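Local coordinates for protein GNA33 (Neisseria gonorrhoeae FA 1090, PDB 2G6G) that probably cleaves the glycosidic bond between N-acetylmuramic acid and N-acetylglucosamine in peptidoglycan as an exolytic lytic transglycosylase that forms a 1,6-anhydro product, at residues F138-I143 with I313-L318; D145-V150 with A197-F202. All coordinates share one frame; numbering follows the deposited sequence.

Interaction 1: F138-I143 with I313-L318; sequences FPIYGI and IFFREL
Two strands of the MltA-specific insert domain that are not sheet partners meet here, the end of strand 138-141 running across strand 313-317 at 78°, with Tyr141 and Gly142 set against Phe314 and Phe315. Each strand pairs elsewhere, 138-141 with strand 227-231 and 313-317 with strand 255-263. At the crossing a single direct hydrogen bond is made: Phe315 N donates to Tyr141 O over 3.1 Å, nearly straight (164°) and in the carbonyl plane. The same Tyr141 O also accepts from a water, which bridges to Ile313 O by donating to it at 2.6 Å, so Tyr141 O takes two donors. At the next position Gly142 CA directs a CH toward Phe315 O at 3.3 Å (156° at the hydrogen). Most of the rest is apolar, as suits a buried site, though Gly142 O comes within 3.5 Å of Phe314 CD2. Tyr141 CB lies at the edge of the Phe314 ring, while the Tyr141 ring leads off toward Ala225 and Ile227. The Ile143 and Phe314 side chains cross at about a right angle, with Ile143 CG1 4.0 Å from Phe314 CB. On Phe315, Ile313 CG2 lies over one ring face, toward its rim, and helix 234-243 adds His241 edge-to-face. Ile140 turns its CG2 branch anti to the backbone N, and this methyl meets Phe315 CD1 at 3.8 Å.

Interaction 2: D145-V150 with A197-F202; sequences DDFISV and AIKGRF
Ser149 and Lys199 face each other as a non-hydrogen-bonded pair. Their backbone groups turn outward, Ser149 to Asn171 and Gly173 and Lys199 to Tyr210, and their side chains add a bond of their own: Lys199 NZ donates to Ser149 OG at 2.7 Å. The lysine chain bends at chi2 (-57°), which brings its CB, CG and CD against CE1 and CZ of the Phe147 ring, the two side chains crossing at an oblique angle and CD lying 3.6 Å from Phe147 CZ. A long aliphatic stem with a charged end suits this place, since NZ also forms a salt bridge with Asp262. To either side lie the hydrogen-bonded pairs Ile148 with Gly200 and Val150 with Ile198, each closed by two N-H to O=C bonds; Val150 N to Ile198 O, at 2.8 Å, is nearly straight (165°). Strand 148-151 is the first of a small antiparallel sheet in the MltA-specific insert domain, 197-203 the middle and 206-209 the third. On the sheet face opposite Ser149 and Lys199, Ile148 CG1 presses on Phe202 CE1 at 3.5 Å, the two side chains at about a right angle, and Val150 CB meets Ile198 CG1 at 3.7 Å. Phe207 of the third strand touches all four of these residues. Before the strand begins, a water accepts from Phe202 N and donates to Asp146 O at 2.7 Å. Asp146 OD2 makes a long salt bridge with Arg201 NE, 3.7 Å apart, and NE is buried without a hydrogen-bond partner; Tyr210 and Lys224 hold the carboxylate more firmly, and Arg201 NH2 pairs with Glu203.

Interaction 1 is a buried crossing of strands from separate pairings, whereas interaction 2 is true sheet pairing, partly buried and farther from the centre of the chain. Their chemistry follows: the 138-143 with 313-318 contact relies mostly on aromatic and aliphatic packing around one direct backbone bond, while 145-150 with 197-202 has a ladder of four and adds charged side chains, Lys199 at the middle pair and Asp146 with Arg201 at one end. Strands 138-141 and 148-151 are consecutive in the chain, so the connecting segment runs from one contact into the other. The two touch where Phe314 CE1 of interaction 1 meets Phe147 CE1 of interaction 2 at 3.8 Å, the rings edge-to-face.

Interaction 1: F138-I143 with I313-L318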
ATOM      1  N   PHE A 138      10.158  13.632 -18.003  1.00 20.53           N
ATOM      2  CA  PHE A 138      10.039  13.906 -16.563  1.00 20.01           C
ATOM      3  C   PHE A 138      10.554  12.756 -15.715  1.00 19.65           C
ATOM      4  O   PHE A 138       9.948  11.674 -15.693  1.00 19.91           O
ATOM      5  CB  PHE A 138       8.595  14.250 -16.186  1.00 19.99           C
ATOM      6  CG  PHE A 138       8.019  15.390 -16.988  1.00 20.18           C
ATOM      7  CD1 PHE A 138       7.211  15.139 -18.098  1.00 20.73           C
ATOM      8  CD2 PHE A 138       8.283  16.703 -16.630  1.00 19.97           C
ATOM      9  CE1 PHE A 138       6.680  16.188 -18.840  1.00 21.25           C
ATOM     10  CE2 PHE A 138       7.758  17.755 -17.356  1.00 21.92           C
ATOM     11  CZ  PHE A 138       6.952  17.502 -18.466  1.00 20.78           C
ATOM     12  N   PRO A 139      11.677  12.991 -15.007  1.00 19.14           N
ATOM     13  CA  PRO A 139      12.365  11.942 -14.255  1.00 18.37           C
ATOM     14  C   PRO A 139      11.605  11.379 -13.059  1.00 18.24           C
ATOM     15  O   PRO A 139      10.903  12.105 -12.333  1.00 18.18           O
ATOM     16  CB  PRO A 139      13.666  12.626 -13.801  1.00 18.02           C
ATOM     17  CG  PRO A 139      13.392  14.049 -13.860  1.00 18.16           C
ATOM     18  CD  PRO A 139      12.387  14.289 -14.914  1.00 18.68           C
ATOM     19  N   ILE A 140      11.753  10.073 -12.865  1.00 17.47           N
ATOM     20  CA  ILE A 140      11.269   9.428 -11.671  1.00 17.40           C
ATOM     21  C   ILE A 140      12.495   9.145 -10.816  1.00 16.86           C
ATOM     22  O   ILE A 140      13.408   8.433 -11.267  1.00 16.49           O
ATOM     23  CB  ILE A 140      10.514   8.121 -11.997  1.00 17.54           C
ATOM     24  CG1 ILE A 140       9.444   8.397 -13.069  1.00 18.39           C
ATOM     25  CG2 ILE A 140       9.921   7.539 -10.723  1.00 17.65           C
ATOM     26  CD1 ILE A 140       8.583   7.198 -13.463  1.00 17.89           C
ATOM     27  N   TYR A 141      12.518   9.700  -9.598  1.00 16.12           N
ATOM     28  CA  TYR A 141      13.734   9.679  -8.767  1.00 15.02           C
ATOM     29  C   TYR A 141      13.758   8.556  -7.743  1.00 14.41           C
ATOM     30  O   TYR A 141      12.753   8.274  -7.089  1.00 13.70           O
ATOM     31  CB  TYR A 141      13.911  11.000  -8.026  1.00 14.61           C
ATOM     32  CG  TYR A 141      14.279  12.176  -8.879  1.00 14.73           C
ATOM     33  CD1 TYR A 141      13.391  13.233  -9.068  1.00 12.94           C
ATOM     34  CD2 TYR A 141      15.534  12.255  -9.473  1.00 16.04           C
ATOM     35  CE1 TYR A 141      13.748  14.342  -9.837  1.00 13.46           C
ATOM     36  CE2 TYR A 141      15.891  13.341 -10.250  1.00 16.40           C
ATOM     37  CZ  TYR A 141      14.988  14.379 -10.433  1.00 15.04           C
ATOM     38  OH  TYR A 141      15.374  15.454 -11.186  1.00 15.91           O
ATOM     39  N   GLY A 142      14.919   7.916  -7.620  1.00 14.40           N
ATOM     40  CA  GLY A 142      15.204   7.039  -6.498  1.00 15.02           C
ATOM     41  C   GLY A 142      15.633   7.898  -5.307  1.00 15.97           C
ATOM     42  O   GLY A 142      15.649   9.133  -5.360  1.00 16.18           O
ATOM     43  N   ILE A 143      15.997   7.242  -4.218  1.00 16.51           N
ATOM     44  CA  ILE A 143      16.411   7.961  -3.027  1.00 15.64           C
ATOM     45  C   ILE A 143      17.678   8.784  -3.336  1.00 15.11           C
ATOM     46  O   ILE A 143      18.667   8.244  -3.836  1.00 14.64           O
ATOM     47  CB  ILE A 143      16.545   6.999  -1.814  1.00 16.70           C
ATOM     48  CG1 ILE A 143      15.123   6.618  -1.333  1.00 16.40           C
ATOM     49  CG2 ILE A 143      17.399   7.644  -0.678  1.00 15.70           C
ATOM     50  CD1 ILE A 143      15.071   5.573  -0.255  1.00 18.98           C
ATOM     51  N   ILE A 313       7.447  11.792  -3.272  1.00 16.91           N
ATOM     52  CA  ILE A 313       7.733  10.378  -3.093  1.00 15.87           C
ATOM     53  C   ILE A 313       8.985   9.988  -3.878  1.00 15.56           C
ATOM     54  O   ILE A 313       9.161  10.370  -5.044  1.00 15.37           O
ATOM     55  CB  ILE A 313       6.533   9.504  -3.506  1.00 15.59           C
ATOM     56  CG1 ILE A 313       5.241   9.972  -2.819  1.00 15.83           C
ATOM     57  CG2 ILE A 313       6.755   8.022  -3.182  1.00 16.64           C
ATOM     58  CD1 ILE A 313       5.273   9.891  -1.317  1.00 17.29           C
ATOM     59  N   PHE A 314       9.848   9.230  -3.212  1.00 14.30           N
ATOM     60  CA  PHE A 314      10.963   8.569  -3.862  1.00 15.00           C
ATOM     61  C   PHE A 314      10.674   7.080  -4.020  1.00 14.76           C
ATOM     62  O   PHE A 314       9.997   6.467  -3.189  1.00 14.76           O
ATOM     63  CB  PHE A 314      12.261   8.813  -3.086  1.00 13.81           C
ATOM     64  CG  PHE A 314      12.576  10.259  -2.930  1.00 15.10           C
ATOM     65  CD1 PHE A 314      12.391  10.894  -1.713  1.00 16.54           C
ATOM     66  CD2 PHE A 314      13.003  11.008  -4.013  1.00 14.46           C
ATOM     67  CE1 PHE A 314      12.641  12.257  -1.579  1.00 17.66           C
ATOM     68  CE2 PHE A 314      13.262  12.369  -3.879  1.00 14.56           C
ATOM     69  CZ  PHE A 314      13.080  12.991  -2.665  1.00 14.89           C
ATOM     70  N   PHE A 315      11.192   6.509  -5.097  1.00 15.31           N
ATOM     71  CA  PHE A 315      10.826   5.170  -5.499  1.00 16.24           C
ATOM     72  C   PHE A 315      12.027   4.250  -5.633  1.00 16.63           C
ATOM     73  O   PHE A 315      13.149   4.685  -5.538  1.00 16.54           O
ATOM     74  CB  PHE A 315      10.120   5.236  -6.843  1.00 16.46           C
ATOM     75  CG  PHE A 315       8.845   5.989  -6.812  1.00 16.75           C
ATOM     76  CD1 PHE A 315       8.807   7.360  -7.139  1.00 16.12           C
ATOM     77  CD2 PHE A 315       7.670   5.342  -6.482  1.00 17.69           C
ATOM     78  CE1 PHE A 315       7.624   8.047  -7.111  1.00 15.54           C
ATOM     79  CE2 PHE A 315       6.471   6.044  -6.444  1.00 18.91           C
ATOM     80  CZ  PHE A 315       6.442   7.388  -6.753  1.00 16.01           C
ATOM     81  N   ARG A 316      11.769   2.976  -5.871  1.00 17.87           N
ATOM     82  CA  ARG A 316      12.820   2.000  -6.174  1.00 19.34           C
ATOM     83  C   ARG A 316      12.349   1.078  -7.304  1.00 19.61           C
ATOM     84  O   ARG A 316      11.143   0.922  -7.525  1.00 18.79           O
ATOM     85  CB  ARG A 316      13.157   1.182  -4.928  1.00 19.28           C
ATOM     86  CG  ARG A 316      12.031   0.257  -4.483  1.00 22.53           C
ATOM     87  CD  ARG A 316      12.044  -0.027  -2.995  1.00 28.53           C
ATOM     88  NE  ARG A 316      11.632  -1.406  -2.705  1.00 31.64           N
ATOM     89  CZ  ARG A 316      10.380  -1.810  -2.469  1.00 34.16           C
ATOM     90  NH1 ARG A 316       9.348  -0.955  -2.497  1.00 33.18           N
ATOM     91  NH2 ARG A 316      10.152  -3.096  -2.219  1.00 32.66           N
ATOM     92  N   GLU A 317      13.309   0.473  -8.003  1.00 21.19           N
ATOM     93  CA  GLU A 317      13.047  -0.511  -9.039  1.00 22.71           C
ATOM     94  C   GLU A 317      12.540  -1.806  -8.413  1.00 23.21           C
ATOM     95  O   GLU A 317      13.115  -2.291  -7.435  1.00 24.15           O
ATOM     96  CB  GLU A 317      14.326  -0.810  -9.823  1.00 23.46           C
ATOM     97  CG  GLU A 317      15.254   0.400 -10.040  1.00 27.10           C
ATOM     98  CD  GLU A 317      16.330   0.591  -8.943  1.00 29.82           C
ATOM     99  OE1 GLU A 317      15.987   0.906  -7.766  1.00 27.17           O
ATOM    100  OE2 GLU A 317      17.536   0.454  -9.294  1.00 32.52           O
ATOM    101  N   LEU A 318      11.458  -2.353  -8.958  1.00 23.28           N
ATOM    102  CA  LEU A 318      11.057  -3.721  -8.641  1.00 23.60           C
ATOM    103  C   LEU A 318      11.313  -4.631  -9.847  1.00 23.93           C
ATOM    104  O   LEU A 318      12.264  -5.424  -9.873  1.00 24.62           O
ATOM    105  CB  LEU A 318       9.578  -3.786  -8.228  1.00 23.67           C
ATOM    106  CG  LEU A 318       9.041  -2.804  -7.174  1.00 22.87           C
ATOM    107  CD1 LEU A 318       7.510  -2.746  -7.211  1.00 22.14           C
ATOM    108  CD2 LEU A 318       9.554  -3.138  -5.781  1.00 21.47           C
TER
HETATM  109  O   HOH W   1      10.561  10.284  -7.249  1.00  7.28           O

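Interaction 2: D145-V150 with A197-F202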
ATOM      1  N   ASP A 145      21.213  10.885  -3.180  1.00 14.49           N
ATOM      2  CA  ASP A 145      22.529  10.676  -2.564  1.00 14.38           C
ATOM      3  C   ASP A 145      22.695  11.326  -1.180  1.00 14.03           C
ATOM      4  O   ASP A 145      23.463  10.830  -0.352  1.00 12.52           O
ATOM      5  CB  ASP A 145      23.636  11.259  -3.457  1.00 15.16           C
ATOM      6  CG  ASP A 145      23.709  10.596  -4.833  1.00 17.01           C
ATOM      7  OD1 ASP A 145      23.041   9.563  -5.041  1.00 17.48           O
ATOM      8  OD2 ASP A 145      24.456  11.117  -5.701  1.00 20.07           O
ATOM      9  N   ASP A 146      22.007  12.448  -0.959  1.00 13.08           N
ATOM     10  CA  ASP A 146      22.211  13.254   0.264  1.00 13.47           C
ATOM     11  C   ASP A 146      21.009  13.183   1.209  1.00 13.34           C
ATOM     12  O   ASP A 146      20.940  13.909   2.176  1.00 14.26           O
ATOM     13  CB  ASP A 146      22.507  14.722  -0.108  1.00 13.06           C
ATOM     14  CG  ASP A 146      21.291  15.433  -0.740  1.00 13.87           C
ATOM     15  OD1 ASP A 146      20.383  14.764  -1.284  1.00 13.12           O
ATOM     16  OD2 ASP A 146      21.226  16.674  -0.687  1.00 16.42           O
ATOM     17  N   PHE A 147      20.068  12.299   0.917  1.00 13.59           N
ATOM     18  CA  PHE A 147      18.814  12.168   1.655  1.00 13.92           C
ATOM     19  C   PHE A 147      19.084  11.385   2.941  1.00 13.45           C
ATOM     20  O   PHE A 147      19.501  10.247   2.883  1.00 13.97           O
ATOM     21  CB  PHE A 147      17.800  11.418   0.754  1.00 14.08           C
ATOM     22  CG  PHE A 147      16.459  11.150   1.391  1.00 15.26           C
ATOM     23  CD1 PHE A 147      15.430  12.080   1.306  1.00 17.92           C
ATOM     24  CD2 PHE A 147      16.215   9.937   2.039  1.00 15.95           C
ATOM     25  CE1 PHE A 147      14.152  11.828   1.874  1.00 18.72           C
ATOM     26  CE2 PHE A 147      14.985   9.668   2.616  1.00 15.77           C
ATOM     27  CZ  PHE A 147      13.931  10.611   2.520  1.00 16.39           C
ATOM     28  N   ILE A 148      18.845  11.994   4.094  1.00 13.35           N
ATOM     29  CA  ILE A 148      19.116  11.317   5.342  1.00 13.16           C
ATOM     30  C   ILE A 148      17.835  11.135   6.143  1.00 13.39           C
ATOM     31  O   ILE A 148      17.126  12.099   6.412  1.00 13.93           O
ATOM     32  CB  ILE A 148      20.148  12.093   6.223  1.00 13.08           C
ATOM     33  CG1 ILE A 148      21.398  12.509   5.429  1.00 12.50           C
ATOM     34  CG2 ILE A 148      20.480  11.303   7.488  1.00 11.74           C
ATOM     35  CD1 ILE A 148      22.300  11.391   4.953  1.00  4.85           C
ATOM     36  N   SER A 149      17.550   9.890   6.518  1.00 12.83           N
ATOM     37  CA  SER A 149      16.429   9.585   7.395  1.00 12.29           C
ATOM     38  C   SER A 149      16.929   9.390   8.826  1.00 11.93           C
ATOM     39  O   SER A 149      17.912   8.682   9.077  1.00 10.95           O
ATOM     40  CB  SER A 149      15.670   8.340   6.918  1.00 12.87           C
ATOM     41  OG  SER A 149      14.575   8.053   7.795  1.00 13.89           O
ATOM     42  N   VAL A 150      16.250  10.050   9.766  1.00 11.82           N
ATOM     43  CA  VAL A 150      16.629  10.000  11.167  1.00 11.15           C
ATOM     44  C   VAL A 150      15.403   9.586  11.981  1.00 11.38           C
ATOM     45  O   VAL A 150      14.389  10.289  11.945  1.00 12.37           O
ATOM     46  CB  VAL A 150      17.158  11.373  11.598  1.00 11.20           C
ATOM     47  CG1 VAL A 150      17.453  11.405  13.093  1.00 11.81           C
ATOM     48  CG2 VAL A 150      18.379  11.758  10.753  1.00  9.44           C
ATOM     49  N   ALA A 197      10.033   9.523  11.783  1.00 10.97           N
ATOM     50  CA  ALA A 197      11.342   9.799  11.216  1.00 11.05           C
ATOM     51  C   ALA A 197      11.295  11.154  10.556  1.00 10.91           C
ATOM     52  O   ALA A 197      10.260  11.574  10.064  1.00 11.15           O
ATOM     53  CB  ALA A 197      11.778   8.696  10.195  1.00 10.12           C
ATOM     54  N   ILE A 198      12.427  11.846  10.580  1.00 10.90           N
ATOM     55  CA  ILE A 198      12.573  13.116   9.889  1.00 10.39           C
ATOM     56  C   ILE A 198      13.555  12.829   8.764  1.00 10.03           C
ATOM     57  O   ILE A 198      14.331  11.894   8.846  1.00 10.07           O
ATOM     58  CB  ILE A 198      13.094  14.240  10.832  1.00 10.51           C
ATOM     59  CG1 ILE A 198      14.425  13.820  11.468  1.00 10.35           C
ATOM     60  CG2 ILE A 198      12.069  14.496  11.904  1.00  9.73           C
ATOM     61  CD1 ILE A 198      15.137  14.891  12.227  1.00 11.87           C
ATOM     62  N   LYS A 199      13.455  13.610   7.704  1.00 10.42           N
ATOM     63  CA  LYS A 199      14.200  13.412   6.498  1.00 11.16           C
ATOM     64  C   LYS A 199      14.843  14.740   6.236  1.00 11.08           C
ATOM     65  O   LYS A 199      14.159  15.757   6.223  1.00 10.86           O
ATOM     66  CB  LYS A 199      13.260  13.087   5.327  1.00 11.09           C
ATOM     67  CG  LYS A 199      12.256  11.956   5.553  1.00 10.70           C
ATOM     68  CD  LYS A 199      12.911  10.619   5.949  1.00  8.12           C
ATOM     69  CE  LYS A 199      11.770   9.605   6.171  1.00  8.24           C
ATOM     70  NZ  LYS A 199      12.227   8.219   6.405  1.00  5.60           N
ATOM     71  N   GLY A 200      16.145  14.740   5.988  1.00  9.82           N
ATOM     72  CA  GLY A 200      16.857  15.995   5.788  1.00  9.64           C
ATOM     73  C   GLY A 200      18.182  15.753   5.106  1.00 10.22           C
ATOM     74  O   GLY A 200      18.440  14.658   4.590  1.00 10.33           O
ATOM     75  N   ARG A 201      19.024  16.772   5.097  1.00 10.68           N
ATOM     76  CA  ARG A 201      20.333  16.699   4.451  1.00 11.73           C
ATOM     77  C   ARG A 201      21.288  17.540   5.278  1.00 11.14           C
ATOM     78  O   ARG A 201      20.860  18.509   5.897  1.00 10.83           O
ATOM     79  CB  ARG A 201      20.263  17.260   3.025  1.00 11.47           C
ATOM     80  CG  ARG A 201      19.487  18.550   2.932  1.00 13.93           C
ATOM     81  CD  ARG A 201      19.383  19.090   1.505  1.00 15.51           C
ATOM     82  NE  ARG A 201      20.574  19.839   1.137  1.00 21.64           N
ATOM     83  CZ  ARG A 201      20.693  21.163   1.174  1.00 23.21           C
ATOM     84  NH1 ARG A 201      19.682  21.949   1.549  1.00 22.73           N
ATOM     85  NH2 ARG A 201      21.843  21.702   0.808  1.00 24.97           N
ATOM     86  N   PHE A 202      22.573  17.175   5.266  1.00 10.88           N
ATOM     87  CA  PHE A 202      23.601  17.924   5.965  1.00 10.78           C
ATOM     88  C   PHE A 202      24.067  19.083   5.112  1.00 10.51           C
ATOM     89  O   PHE A 202      24.292  18.956   3.907  1.00 10.44           O
ATOM     90  CB  PHE A 202      24.774  17.019   6.352  1.00 10.80           C
ATOM     91  CG  PHE A 202      24.391  15.934   7.311  1.00 10.90           C
ATOM     92  CD1 PHE A 202      24.241  14.609   6.868  1.00 11.62           C
ATOM     93  CD2 PHE A 202      24.158  16.224   8.649  1.00 10.98           C
ATOM     94  CE1 PHE A 202      23.838  13.615   7.749  1.00 10.68           C
ATOM     95  CE2 PHE A 202      23.786  15.220   9.552  1.00 10.67           C
ATOM     96  CZ  PHE A 202      23.622  13.922   9.104  1.00 11.48           C
TER
HETATM   97  O   HOH W   2      23.072  14.922   3.391  1.00  2.00           O